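Local coordinates for haloacid dehalogenase domain protein hydrolase (Planctomyces limnophilus, PDB 4OVY) that is probably a hydrolase of the haloacid dehalogenase superfamily, perhaps a phosphatase, and binds a calcium ion, at residues A105-M110 against E116-E121; E121-A126 against I165-P170. One frame throughout, in Å; residues are numbered along the deposited sequence.

Contact 1 of 2, residues A105-M110 against E116-E121; sequences ATHAGM and ENIVTE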
loop_
_atom_site.group_PDB
_atom_site.type_symbol
_atom_site.label_atom_id
_atom_site.label_comp_id
_atom_site.label_asym_id
_atom_site.label_seq_id
_atom_site.Cartn_x
_atom_site.Cartn_y
_atom_site.Cartn_z
ATOM N N ALA A 105 -4.978 22.357 -0.329
ATOM C CA ALA A 105 -4.951 23.738 0.155
ATOM C C ALA A 105 -6.124 24.079 1.079
ATOM O O ALA A 105 -6.038 25.031 1.847
ATOM C CB ALA A 105 -4.912 24.712 -1.017
ATOM N N THR A 106 -7.206 23.305 0.998
ATOM C CA THR A 106 -8.438 23.609 1.718
ATOM C C THR A 106 -8.677 22.720 2.934
ATOM O O THR A 106 -9.632 22.950 3.671
ATOM C CB THR A 106 -9.665 23.529 0.783
ATOM O OG1 THR A 106 -9.669 22.285 0.068
ATOM C CG2 THR A 106 -9.636 24.681 -0.217
ATOM N N HIS A 107 -7.826 21.716 3.146
ATOM C CA HIS A 107 -7.980 20.802 4.284
ATOM C C HIS A 107 -6.693 20.502 5.048
ATOM O O HIS A 107 -6.609 19.494 5.747
ATOM C CB HIS A 107 -8.605 19.503 3.794
ATOM C CG HIS A 107 -9.967 19.690 3.220
ATOM N ND1 HIS A 107 -10.173 20.099 1.922
ATOM C CD2 HIS A 107 -11.192 19.575 3.779
ATOM C CE1 HIS A 107 -11.470 20.206 1.697
ATOM N NE2 HIS A 107 -12.109 19.890 2.808
ATOM N N ALA A 108 -5.694 21.370 4.929
ATOM C CA ALA A 108 -4.437 21.193 5.650
ATOM C C ALA A 108 -4.632 21.534 7.120
ATOM O O ALA A 108 -5.430 22.399 7.450
ATOM C CB ALA A 108 -3.346 22.072 5.051
ATOM N N GLY A 109 -3.910 20.843 7.994
ATOM C CA GLY A 109 -3.941 21.126 9.430
ATOM C C GLY A 109 -4.963 20.334 10.228
ATOM O O GLY A 109 -4.944 20.364 11.463
HETATM N N MSE A 110 -5.864 19.641 9.541
HETATM C CA MSE A 110 -6.847 18.785 10.211
HETATM C C MSE A 110 -6.357 17.363 10.184
HETATM O O MSE A 110 -5.462 17.017 9.405
HETATM C CB MSE A 110 -8.228 18.938 9.566
HETATM C CG MSE A 110 -8.376 18.254 8.214
HETATM SE SE MSE A 110 -10.237 18.371 7.565
HETATM C CE MSE A 110 -10.385 20.341 7.540
ATOM N N GLU A 116 -12.043 12.538 6.920
ATOM C CA GLU A 116 -12.964 11.429 6.650
ATOM C C GLU A 116 -14.403 11.800 6.999
ATOM O O GLU A 116 -15.314 11.558 6.207
ATOM C CB GLU A 116 -12.541 10.162 7.411
ATOM C CG GLU A 116 -13.517 8.999 7.242
ATOM C CD GLU A 116 -13.098 7.726 7.948
ATOM O OE1 GLU A 116 -13.905 6.778 7.964
ATOM O OE2 GLU A 116 -11.980 7.656 8.482
ATOM N N ASN A 117 -14.605 12.394 8.177
ATOM C CA ASN A 117 -15.948 12.839 8.592
ATOM C C ASN A 117 -16.567 13.846 7.624
ATOM O O ASN A 117 -17.757 13.789 7.330
ATOM C CB ASN A 117 -15.909 13.434 10.003
ATOM C CG ASN A 117 -15.651 12.388 11.078
ATOM O OD1 ASN A 117 -15.833 11.186 10.861
ATOM N ND2 ASN A 117 -15.226 12.846 12.255
ATOM N N ILE A 118 -15.749 14.770 7.134
ATOM C CA ILE A 118 -16.180 15.752 6.148
ATOM C C ILE A 118 -16.613 15.081 4.840
ATOM O O ILE A 118 -17.679 15.386 4.304
ATOM C CB ILE A 118 -15.072 16.811 5.905
ATOM C CG1 ILE A 118 -15.024 17.760 7.106
ATOM C CG2 ILE A 118 -15.327 17.601 4.626
ATOM C CD1 ILE A 118 -13.802 18.648 7.168
ATOM N N VAL A 119 -15.784 14.177 4.334
ATOM C CA VAL A 119 -16.115 13.423 3.124
ATOM C C VAL A 119 -17.398 12.598 3.302
ATOM O O VAL A 119 -18.266 12.590 2.432
ATOM C CB VAL A 119 -14.959 12.484 2.717
ATOM C CG1 VAL A 119 -15.401 11.513 1.627
ATOM C CG2 VAL A 119 -13.757 13.294 2.247
ATOM N N THR A 120 -17.501 11.903 4.423
ATOM C CA THR A 120 -18.650 11.024 4.690
ATOM C C THR A 120 -19.961 11.800 4.755
ATOM O O THR A 120 -20.975 11.380 4.197
ATOM C CB THR A 120 -18.424 10.237 5.989
ATOM O OG1 THR A 120 -17.297 9.374 5.804
ATOM C CG2 THR A 120 -19.655 9.404 6.358
ATOM N N GLU A 121 -19.938 12.939 5.433
ATOM C CA GLU A 121 -21.107 13.785 5.508
ATOM C C GLU A 121 -21.472 14.366 4.143
ATOM O O GLU A 121 -22.641 14.391 3.781
ATOM C CB GLU A 121 -20.906 14.878 6.550
ATOM C CG GLU A 121 -20.913 14.334 7.969
ATOM C CD GLU A 121 -22.231 13.669 8.325
ATOM O OE1 GLU A 121 -23.195 14.399 8.652
ATOM O OE2 GLU A 121 -22.300 12.416 8.266
#

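Contact 2 of 2, residues E121-A126 against I165-P170; sequences EWIRKA and IEFMRP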
loop_
_atom_site.group_PDB
_atom_site.type_symbol
_atom_site.label_atom_id
_atom_site.label_comp_id
_atom_site.label_asym_id
_atom_site.label_seq_id
_atom_site.Cartn_x
_atom_site.Cartn_y
_atom_site.Cartn_z
ATOM N N GLU A 121 -19.938 12.939 5.433
ATOM C CA GLU A 121 -21.107 13.785 5.508
ATOM C C GLU A 121 -21.472 14.366 4.143
ATOM O O GLU A 121 -22.641 14.391 3.781
ATOM C CB GLU A 121 -20.906 14.878 6.550
ATOM C CG GLU A 121 -20.913 14.334 7.969
ATOM C CD GLU A 121 -22.231 13.669 8.325
ATOM O OE1 GLU A 121 -23.195 14.399 8.652
ATOM O OE2 GLU A 121 -22.300 12.416 8.266
ATOM N N TRP A 122 -20.480 14.794 3.372
ATOM C CA TRP A 122 -20.759 15.332 2.046
ATOM C C TRP A 122 -21.351 14.270 1.125
ATOM O O TRP A 122 -22.348 14.514 0.448
ATOM C CB TRP A 122 -19.502 15.912 1.398
ATOM C CG TRP A 122 -19.802 16.518 0.069
ATOM C CD1 TRP A 122 -20.248 17.787 -0.165
ATOM C CD2 TRP A 122 -19.714 15.881 -1.210
ATOM N NE1 TRP A 122 -20.427 17.982 -1.510
ATOM C CE2 TRP A 122 -20.116 16.826 -2.174
ATOM C CE3 TRP A 122 -19.335 14.602 -1.637
ATOM C CZ2 TRP A 122 -20.139 16.541 -3.540
ATOM C CZ3 TRP A 122 -19.365 14.319 -3.001
ATOM C CH2 TRP A 122 -19.764 15.284 -3.930
ATOM N N ILE A 123 -20.743 13.091 1.092
ATOM C CA ILE A 123 -21.143 12.096 0.098
ATOM C C ILE A 123 -22.508 11.467 0.402
ATOM O O ILE A 123 -23.123 10.863 -0.473
ATOM C CB ILE A 123 -20.047 11.026 -0.131
ATOM C CG1 ILE A 123 -20.137 10.485 -1.568
ATOM C CG2 ILE A 123 -20.128 9.919 0.912
ATOM C CD1 ILE A 123 -18.810 10.102 -2.165
ATOM N N ARG A 124 -23.004 11.623 1.622
ATOM C CA ARG A 124 -24.370 11.193 1.893
ATOM C C ARG A 124 -25.403 12.319 1.694
ATOM O O ARG A 124 -26.572 12.034 1.464
ATOM C CB ARG A 124 -24.476 10.533 3.267
ATOM C CG ARG A 124 -24.337 11.465 4.442
ATOM C CD ARG A 124 -24.606 10.742 5.755
ATOM N NE ARG A 124 -24.862 11.703 6.826
ATOM C CZ ARG A 124 -25.986 12.409 6.960
ATOM N NH1 ARG A 124 -26.998 12.264 6.102
ATOM N NH2 ARG A 124 -26.105 13.268 7.964
ATOM N N LYS A 125 -24.977 13.581 1.734
ATOM C CA LYS A 125 -25.904 14.716 1.559
ATOM C C LYS A 125 -25.990 15.228 0.125
ATOM O O LYS A 125 -27.048 15.703 -0.306
ATOM C CB LYS A 125 -25.516 15.872 2.480
ATOM C CG LYS A 125 -25.711 15.565 3.949
ATOM C CD LYS A 125 -25.293 16.738 4.813
ATOM C CE LYS A 125 -25.447 16.394 6.285
ATOM N NZ LYS A 125 -25.348 17.594 7.157
ATOM N N ALA A 126 -24.880 15.158 -0.606
ATOM C CA ALA A 126 -24.837 15.657 -1.973
ATOM C C ALA A 126 -25.549 14.693 -2.906
ATOM O O ALA A 126 -25.691 13.507 -2.602
ATOM C CB ALA A 126 -23.398 15.852 -2.423
ATOM N N ILE A 165 -6.998 9.453 -2.499
ATOM C CA ILE A 165 -7.143 8.193 -1.796
ATOM C C ILE A 165 -8.128 8.334 -0.621
ATOM O O ILE A 165 -8.983 7.473 -0.413
ATOM C CB ILE A 165 -5.744 7.665 -1.385
ATOM C CG1 ILE A 165 -5.779 6.193 -1.011
ATOM C CG2 ILE A 165 -5.136 8.485 -0.257
ATOM C CD1 ILE A 165 -4.405 5.647 -0.686
ATOM N N GLU A 166 -8.052 9.456 0.093
ATOM C CA GLU A 166 -8.889 9.684 1.267
ATOM C C GLU A 166 -10.292 10.186 0.941
ATOM O O GLU A 166 -11.171 10.198 1.810
ATOM C CB GLU A 166 -8.182 10.627 2.250
ATOM C CG GLU A 166 -6.853 10.092 2.788
ATOM C CD GLU A 166 -6.922 8.657 3.318
ATOM O OE1 GLU A 166 -7.974 8.237 3.859
ATOM O OE2 GLU A 166 -5.908 7.934 3.208
ATOM N N PHE A 167 -10.512 10.595 -0.304
ATOM C CA PHE A 167 -11.871 10.846 -0.780
ATOM C C PHE A 167 -12.632 9.535 -1.008
ATOM O O PHE A 167 -13.846 9.491 -0.823
ATOM C CB PHE A 167 -11.867 11.662 -2.071
ATOM C CG PHE A 167 -13.235 12.017 -2.544
ATOM C CD1 PHE A 167 -13.979 12.986 -1.873
ATOM C CD2 PHE A 167 -13.805 11.362 -3.631
ATOM C CE1 PHE A 167 -15.256 13.308 -2.292
ATOM C CE2 PHE A 167 -15.085 11.680 -4.050
ATOM C CZ PHE A 167 -15.809 12.655 -3.383
HETATM N N MSE A 168 -11.927 8.487 -1.431
HETATM C CA MSE A 168 -12.577 7.208 -1.790
HETATM C C MSE A 168 -12.675 6.247 -0.632
HETATM O O MSE A 168 -13.646 5.488 -0.518
HETATM C CB MSE A 168 -11.790 6.541 -2.920
HETATM C CG MSE A 168 -11.845 7.380 -4.196
HETATM SE SE MSE A 168 -10.791 6.523 -5.626
HETATM C CE MSE A 168 -8.984 6.863 -4.933
ATOM N N ARG A 169 -11.677 6.263 0.243
ATOM C CA ARG A 169 -11.583 5.272 1.326
ATOM C C ARG A 169 -12.757 5.198 2.303
ATOM O O ARG A 169 -13.053 4.115 2.798
ATOM C CB ARG A 169 -10.281 5.434 2.112
ATOM C CG ARG A 169 -9.106 4.724 1.465
ATOM C CD ARG A 169 -7.801 5.039 2.167
ATOM N NE ARG A 169 -6.758 4.082 1.808
ATOM C CZ ARG A 169 -5.466 4.222 2.085
ATOM N NH1 ARG A 169 -5.005 5.306 2.707
ATOM N NH2 ARG A 169 -4.625 3.267 1.747
ATOM N N PRO A 170 -13.421 6.331 2.593
ATOM C CA PRO A 170 -14.524 6.260 3.549
ATOM C C PRO A 170 -15.708 5.370 3.130
ATOM O O PRO A 170 -16.411 4.864 4.002
ATOM C CB PRO A 170 -14.971 7.720 3.683
ATOM C CG PRO A 170 -13.770 8.521 3.309
ATOM C CD PRO A 170 -13.090 7.726 2.241
#

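Contact 1 of 2, residues A105-M110 against E116-E121
The imidazole of His107, which reaches Ile118, is held at both nitrogens: ND1 is hydrogen-bonded to the carbonyl O of Thr103, and at the far end of the ring NE2 is hydrogen-bonded to NE of Arg63. With both nitrogens engaged, the ring's rotation is fixed. Beside NE2 lies a methyl group: CG2 of Ile118 approaches NE2 of His107 obliquely, at 4.3 Å. The other branch of Ile118 makes the tighter contact. Its CD1 sits 3.6 Å from SE of Met110, which is present as selenomethionine, and 3.8 Å from CE of the same residue. In Met110, chi1 (75°) and the extended chi2 put SE against CD1 of Ile118, and the bend at chi3 (59°) folds CE back onto the same methyl. His107 and Met110 are the two ends of a type II turn, with Gly109 at positive phi in the third place, and both direct their side chains at Ile118. On the helix, the carbonyl O of Glu116 accepts from N of Thr120 at 2.8 Å and also from OG1 of Thr120, which lies above the carbonyl plane. Arg203 holds the turn from strand 198-204 through backbone bonds to Gly109 and Met110. The contact joins the turn after helix 95-106 to helix 112-125, with Phe59 and Arg63 of helix 55-67 packed beside Ile118.

Contact 2 of 2, residues E121-A126 against I165-P170
Phe167 swings its ring out with CG anti to the backbone N (chi1 -176°), and Trp122 has the same anti setting (chi1 -177°); each ring is carried from its helix toward the other. Ile123 joins them through a chain skewed from a staggered conformation at chi2 (147°). Both closest approaches are made by CZ of Phe167, which is 3.9 Å from CZ3 of Trp122 and 4.1 Å from CD1 of Ile123. The indole carbon lies in the phenyl plane, at the ring edge, whereas the methyl comes in obliquely. On one face of the indole, CB of Ala126 rests 3.4 Å above the plane, offset toward the rim, and the NE1 hydrogen bond to Asp62 further fixes its orientation. NH1 of Arg169 forms a salt bridge with OE2 of Glu166 at 2.8 Å; that oxygen also pairs with Arg221 of the second subunit. Helix 112-125 belongs to the helical insert between strands 38-41 and 156-161, while helix 165-168 follows the latter strand. The contact resembles the junction of a cap with the Rossmann-like core in haloacid dehalogenase enzymes, and the Phe167 side chain lies about 6 Å from that of Asp44, a calcium ligand.

Helix 112-125 serves both contacts, whose centres are 10 Å apart: Ile118 of this helix meets the turn of contact 1, and Trp122 and Ile123 meet Phe167 in contact 2. The two also touch directly. CG1 of Val119 packs 3.5 Å from O of Phe167, and OG1 of Thr120 lies 3.6 Å from CB of Pro170; together with Trp122 and Ile123 of contact 2, this spreads the helix over Phe167 and Pro170. Phe59 of helix 55-67 touches Ile118 of contact 1 and the Trp122 and Phe167 rings of contact 2. Contact 2 is nearer the metal site, the Phe167 side chain being about 13 Å from the calcium ion; contact 1 lies away from it.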